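Local coordinates for protein Non-reducing end beta-L-arabinofuranosidase (Bacteroides thetaiotaomicron, PDB 5MQO) that probably hydrolyses glycosidic linkages in plant pectin as a family GH127 glycoside hydrolase of a gut bacterium, at residues Val274-Pro286 with Ser349-Val363. Residues are numbered along the deposited sequence; the frame is centred on the assembly and turned at random.
Sequences VESGTDDNQDRIP and SPDGTCYEPDSIQKV
The backbone O of Ser359 is gripped end-on by both terminal nitrogens of Arg284, NH2 at 2.6 Å from that O and NH1 at 2.9 Å, with the carbonyl oxygen lying close to the guanidinium plane. Along the adjoining edge, which shares NH2, the same group holds Asp279 within its own loop, NE bonding OD1 and NH2 bonding OD2 as a side-on salt bridge. These nitrogens reach the carboxylate from above its plane, and Ser349 OG, 2.7 Å from Asp279 OD2, comes from the opposite face. Bonds along these two edges fix the rotation of the guanidinium, and the amide of Gln361 stacks over one of its faces, the two planes only 7° apart, with Gln361 NE2 3.6 Å above the guanidinium centre. Extended beyond CG, the Gln361 side chain uses both polar atoms on the backbone of 274-286: OE1 accepts from Asp279 N at 2.8 Å, while NE2 donates less straightly to Gly277 O at 3.2 Å. An alanine in place of Arg284 would probably leave Ser359 O without these two donors, the Asp279 carboxylate without its countercharge and the Gln361 amide without its stacking partner. Beside this polar cluster, Asp280, its CG anti to the backbone N (chi1 -161°), sets OD1 3.4 Å from Val363 CA, where the same oxygen accepts from His364 N. The contact fastens the type I turn Asp279-Gln282, in the loop between helices 258-270 and 297-314, to the loop-proximal end of the antiparallel beta-hairpin formed by strands 347-349 and 361-364, both within the GH127 catalytic domain.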
# COMPACT_ATOMS: atom_id res chain seq x y z
N VAL A 274 -10.43 -15.09 25.17
CA VAL A 274 -11.75 -14.51 25.38
C VAL A 274 -12.75 -15.52 24.87
O VAL A 274 -12.45 -16.33 24.01
CB VAL A 274 -11.86 -13.11 24.68
CG1 VAL A 274 -13.29 -12.76 24.22
CG2 VAL A 274 -11.31 -12.01 25.59
N GLU A 275 -13.93 -15.49 25.47
CA GLU A 275 -15.03 -16.31 25.00
C GLU A 275 -15.50 -15.82 23.62
O GLU A 275 -15.65 -14.61 23.39
CB GLU A 275 -16.18 -16.24 26.01
CG GLU A 275 -15.88 -16.94 27.32
CD GLU A 275 -17.00 -16.76 28.32
OE1 GLU A 275 -17.32 -15.60 28.63
OE2 GLU A 275 -17.56 -17.77 28.81
N SER A 276 -15.74 -16.76 22.71
CA SER A 276 -16.27 -16.47 21.37
C SER A 276 -15.70 -15.18 20.71
O SER A 276 -16.38 -14.17 20.45
CB SER A 276 -17.81 -16.51 21.39
OG SER A 276 -18.31 -16.00 22.61
N GLY A 277 -14.40 -15.24 20.48
CA GLY A 277 -13.80 -14.41 19.45
C GLY A 277 -14.21 -14.95 18.08
O GLY A 277 -14.90 -15.96 17.97
N THR A 278 -13.79 -14.27 17.03
CA THR A 278 -14.26 -14.58 15.71
C THR A 278 -13.12 -14.57 14.73
O THR A 278 -12.15 -13.84 14.91
CB THR A 278 -15.37 -13.59 15.29
OG1 THR A 278 -14.98 -12.25 15.56
CG2 THR A 278 -16.66 -13.85 16.06
N ASP A 279 -13.21 -15.42 13.71
CA ASP A 279 -12.28 -15.35 12.58
C ASP A 279 -12.28 -13.92 12.01
O ASP A 279 -11.26 -13.36 11.69
CB ASP A 279 -12.69 -16.37 11.49
CG ASP A 279 -12.54 -17.82 11.94
OD1 ASP A 279 -11.89 -18.06 13.00
OD2 ASP A 279 -13.09 -18.72 11.21
N ASP A 280 -13.46 -13.35 11.92
CA ASP A 280 -13.67 -12.03 11.36
C ASP A 280 -12.86 -10.96 12.07
O ASP A 280 -12.34 -10.08 11.41
CB ASP A 280 -15.16 -11.70 11.39
CG ASP A 280 -15.52 -10.60 10.44
OD1 ASP A 280 -15.02 -10.54 9.28
OD2 ASP A 280 -16.37 -9.80 10.85
N ASN A 281 -12.72 -11.07 13.40
CA ASN A 281 -11.77 -10.22 14.15
C ASN A 281 -10.43 -10.91 14.49
O ASN A 281 -9.72 -10.48 15.42
CB ASN A 281 -12.43 -9.64 15.41
CG ASN A 281 -11.56 -8.57 16.08
OD1 ASN A 281 -10.97 -7.69 15.42
ND2 ASN A 281 -11.43 -8.68 17.42
N GLN A 282 -10.04 -11.92 13.70
CA GLN A 282 -8.80 -12.70 13.90
C GLN A 282 -8.54 -13.03 15.39
O GLN A 282 -7.39 -12.92 15.86
CB GLN A 282 -7.59 -11.96 13.32
CG GLN A 282 -7.68 -11.51 11.87
CD GLN A 282 -8.71 -10.42 11.60
OE1 GLN A 282 -8.82 -9.45 12.35
NE2 GLN A 282 -9.47 -10.59 10.52
N ASP A 283 -9.59 -13.38 16.14
CA ASP A 283 -9.43 -13.62 17.58
C ASP A 283 -10.25 -14.80 18.11
O ASP A 283 -10.58 -14.82 19.30
CB ASP A 283 -9.62 -12.30 18.42
CG ASP A 283 -11.10 -11.84 18.59
OD1 ASP A 283 -12.02 -12.40 17.95
OD2 ASP A 283 -11.33 -10.88 19.38
N ARG A 284 -10.57 -15.78 17.25
CA ARG A 284 -11.23 -17.03 17.67
C ARG A 284 -10.22 -17.85 18.48
O ARG A 284 -10.56 -18.41 19.52
CB ARG A 284 -11.74 -17.87 16.48
CG ARG A 284 -12.66 -19.02 16.89
CD ARG A 284 -12.59 -20.25 15.98
NE ARG A 284 -13.28 -20.08 14.69
CZ ARG A 284 -14.53 -20.48 14.39
NH1 ARG A 284 -15.29 -21.08 15.29
NH2 ARG A 284 -15.04 -20.28 13.18
N ILE A 285 -8.99 -17.88 17.98
CA ILE A 285 -7.87 -18.61 18.57
C ILE A 285 -6.73 -17.63 18.84
O ILE A 285 -6.68 -16.56 18.25
CB ILE A 285 -7.42 -19.78 17.64
CG1 ILE A 285 -6.67 -19.26 16.37
CG2 ILE A 285 -8.63 -20.63 17.26
CD1 ILE A 285 -6.46 -20.29 15.27
N PRO A 286 -5.80 -17.98 19.74
CA PRO A 286 -4.64 -17.11 19.97
C PRO A 286 -3.81 -16.79 18.74
O PRO A 286 -3.85 -17.53 17.77
CB PRO A 286 -3.80 -17.93 20.95
CG PRO A 286 -4.84 -18.64 21.73
CD PRO A 286 -5.82 -19.09 20.71
N SER A 349 -16.77 -18.42 7.57
CA SER A 349 -15.46 -18.99 7.90
C SER A 349 -15.57 -20.06 9.03
O SER A 349 -16.23 -19.82 10.06
CB SER A 349 -14.52 -17.88 8.36
OG SER A 349 -13.20 -18.38 8.52
N PRO A 350 -15.02 -21.25 8.83
CA PRO A 350 -14.61 -21.78 7.53
C PRO A 350 -15.78 -22.10 6.53
O PRO A 350 -16.96 -22.16 6.91
CB PRO A 350 -13.91 -23.06 7.94
CG PRO A 350 -14.69 -23.55 9.11
CD PRO A 350 -15.14 -22.31 9.85
N ASP A 351 -15.39 -22.33 5.27
CA ASP A 351 -16.31 -22.53 4.13
C ASP A 351 -16.20 -23.97 3.61
O ASP A 351 -15.24 -24.33 2.92
CB ASP A 351 -15.97 -21.53 2.99
CG ASP A 351 -16.99 -21.53 1.84
OD1 ASP A 351 -17.95 -22.30 1.86
OD2 ASP A 351 -16.82 -20.73 0.90
N GLY A 352 -17.20 -24.77 3.97
CA GLY A 352 -17.39 -26.12 3.44
C GLY A 352 -16.53 -27.20 4.04
O GLY A 352 -16.45 -28.27 3.48
N THR A 353 -15.89 -26.93 5.18
CA THR A 353 -15.00 -27.89 5.86
C THR A 353 -15.51 -28.41 7.22
O THR A 353 -15.03 -29.44 7.69
CB THR A 353 -13.61 -27.26 6.13
OG1 THR A 353 -13.79 -26.10 6.94
CG2 THR A 353 -12.90 -26.86 4.86
N CYS A 354 -16.46 -27.71 7.85
CA CYS A 354 -16.81 -27.95 9.24
C CYS A 354 -18.22 -28.56 9.43
O CYS A 354 -19.19 -28.20 8.75
CB CYS A 354 -16.69 -26.64 10.00
SG CYS A 354 -16.89 -26.80 11.78
N TYR A 355 -18.30 -29.45 10.41
CA TYR A 355 -19.50 -30.23 10.71
C TYR A 355 -20.33 -29.67 11.89
O TYR A 355 -21.50 -29.97 11.95
CB TYR A 355 -19.13 -31.70 10.97
CG TYR A 355 -18.68 -32.46 9.73
CD1 TYR A 355 -17.33 -32.46 9.33
CD2 TYR A 355 -19.61 -33.19 8.95
CE1 TYR A 355 -16.93 -33.17 8.21
CE2 TYR A 355 -19.21 -33.90 7.83
CZ TYR A 355 -17.87 -33.89 7.46
OH TYR A 355 -17.48 -34.58 6.34
N GLU A 356 -19.74 -28.91 12.83
CA GLU A 356 -20.55 -28.14 13.81
C GLU A 356 -20.94 -26.80 13.15
O GLU A 356 -20.06 -25.96 12.89
CB GLU A 356 -19.79 -27.87 15.12
CG GLU A 356 -19.13 -29.07 15.79
CD GLU A 356 -18.03 -28.67 16.80
OE1 GLU A 356 -17.21 -27.74 16.53
OE2 GLU A 356 -17.95 -29.30 17.88
N PRO A 357 -22.24 -26.59 12.85
CA PRO A 357 -22.58 -25.29 12.26
C PRO A 357 -22.43 -24.09 13.21
O PRO A 357 -22.23 -22.98 12.72
CB PRO A 357 -24.04 -25.47 11.79
CG PRO A 357 -24.55 -26.65 12.53
CD PRO A 357 -23.37 -27.54 12.79
N ASP A 358 -22.48 -24.31 14.53
CA ASP A 358 -22.23 -23.24 15.53
C ASP A 358 -20.80 -22.73 15.52
O ASP A 358 -20.55 -21.61 15.97
CB ASP A 358 -22.59 -23.71 16.94
CG ASP A 358 -24.07 -24.02 17.08
OD1 ASP A 358 -24.78 -24.12 16.05
OD2 ASP A 358 -24.54 -24.17 18.22
N SER A 359 -19.87 -23.55 15.02
CA SER A 359 -18.49 -23.13 14.73
C SER A 359 -18.33 -22.26 13.47
O SER A 359 -17.33 -21.55 13.34
CB SER A 359 -17.57 -24.35 14.59
OG SER A 359 -17.37 -24.97 15.84
N ILE A 360 -19.29 -22.35 12.54
CA ILE A 360 -19.26 -21.58 11.28
C ILE A 360 -19.77 -20.15 11.51
O ILE A 360 -20.93 -19.94 11.83
CB ILE A 360 -20.06 -22.27 10.17
CG1 ILE A 360 -19.50 -23.68 9.94
CG2 ILE A 360 -20.01 -21.46 8.88
CD1 ILE A 360 -20.38 -24.55 9.09
N GLN A 361 -18.89 -19.17 11.32
CA GLN A 361 -19.22 -17.78 11.63
C GLN A 361 -19.39 -16.97 10.37
O GLN A 361 -18.86 -17.33 9.33
CB GLN A 361 -18.09 -17.17 12.42
CG GLN A 361 -17.85 -17.77 13.80
CD GLN A 361 -16.57 -17.26 14.45
OE1 GLN A 361 -15.74 -16.59 13.80
NE2 GLN A 361 -16.40 -17.59 15.70
N LYS A 362 -20.11 -15.85 10.45
CA LYS A 362 -20.08 -14.83 9.40
C LYS A 362 -18.76 -14.03 9.38
O LYS A 362 -18.17 -13.78 10.43
CB LYS A 362 -21.30 -13.88 9.49
CG LYS A 362 -22.58 -14.52 8.95
CD LYS A 362 -23.84 -13.92 9.56
CE LYS A 362 -23.94 -12.44 9.25
NZ LYS A 362 -24.82 -11.77 10.24
N VAL A 363 -18.32 -13.67 8.17
CA VAL A 363 -17.21 -12.71 7.96
C VAL A 363 -17.73 -11.58 7.08
O VAL A 363 -18.81 -11.68 6.50
CB VAL A 363 -15.95 -13.38 7.35
CG1 VAL A 363 -15.52 -14.56 8.20
CG2 VAL A 363 -16.18 -13.86 5.92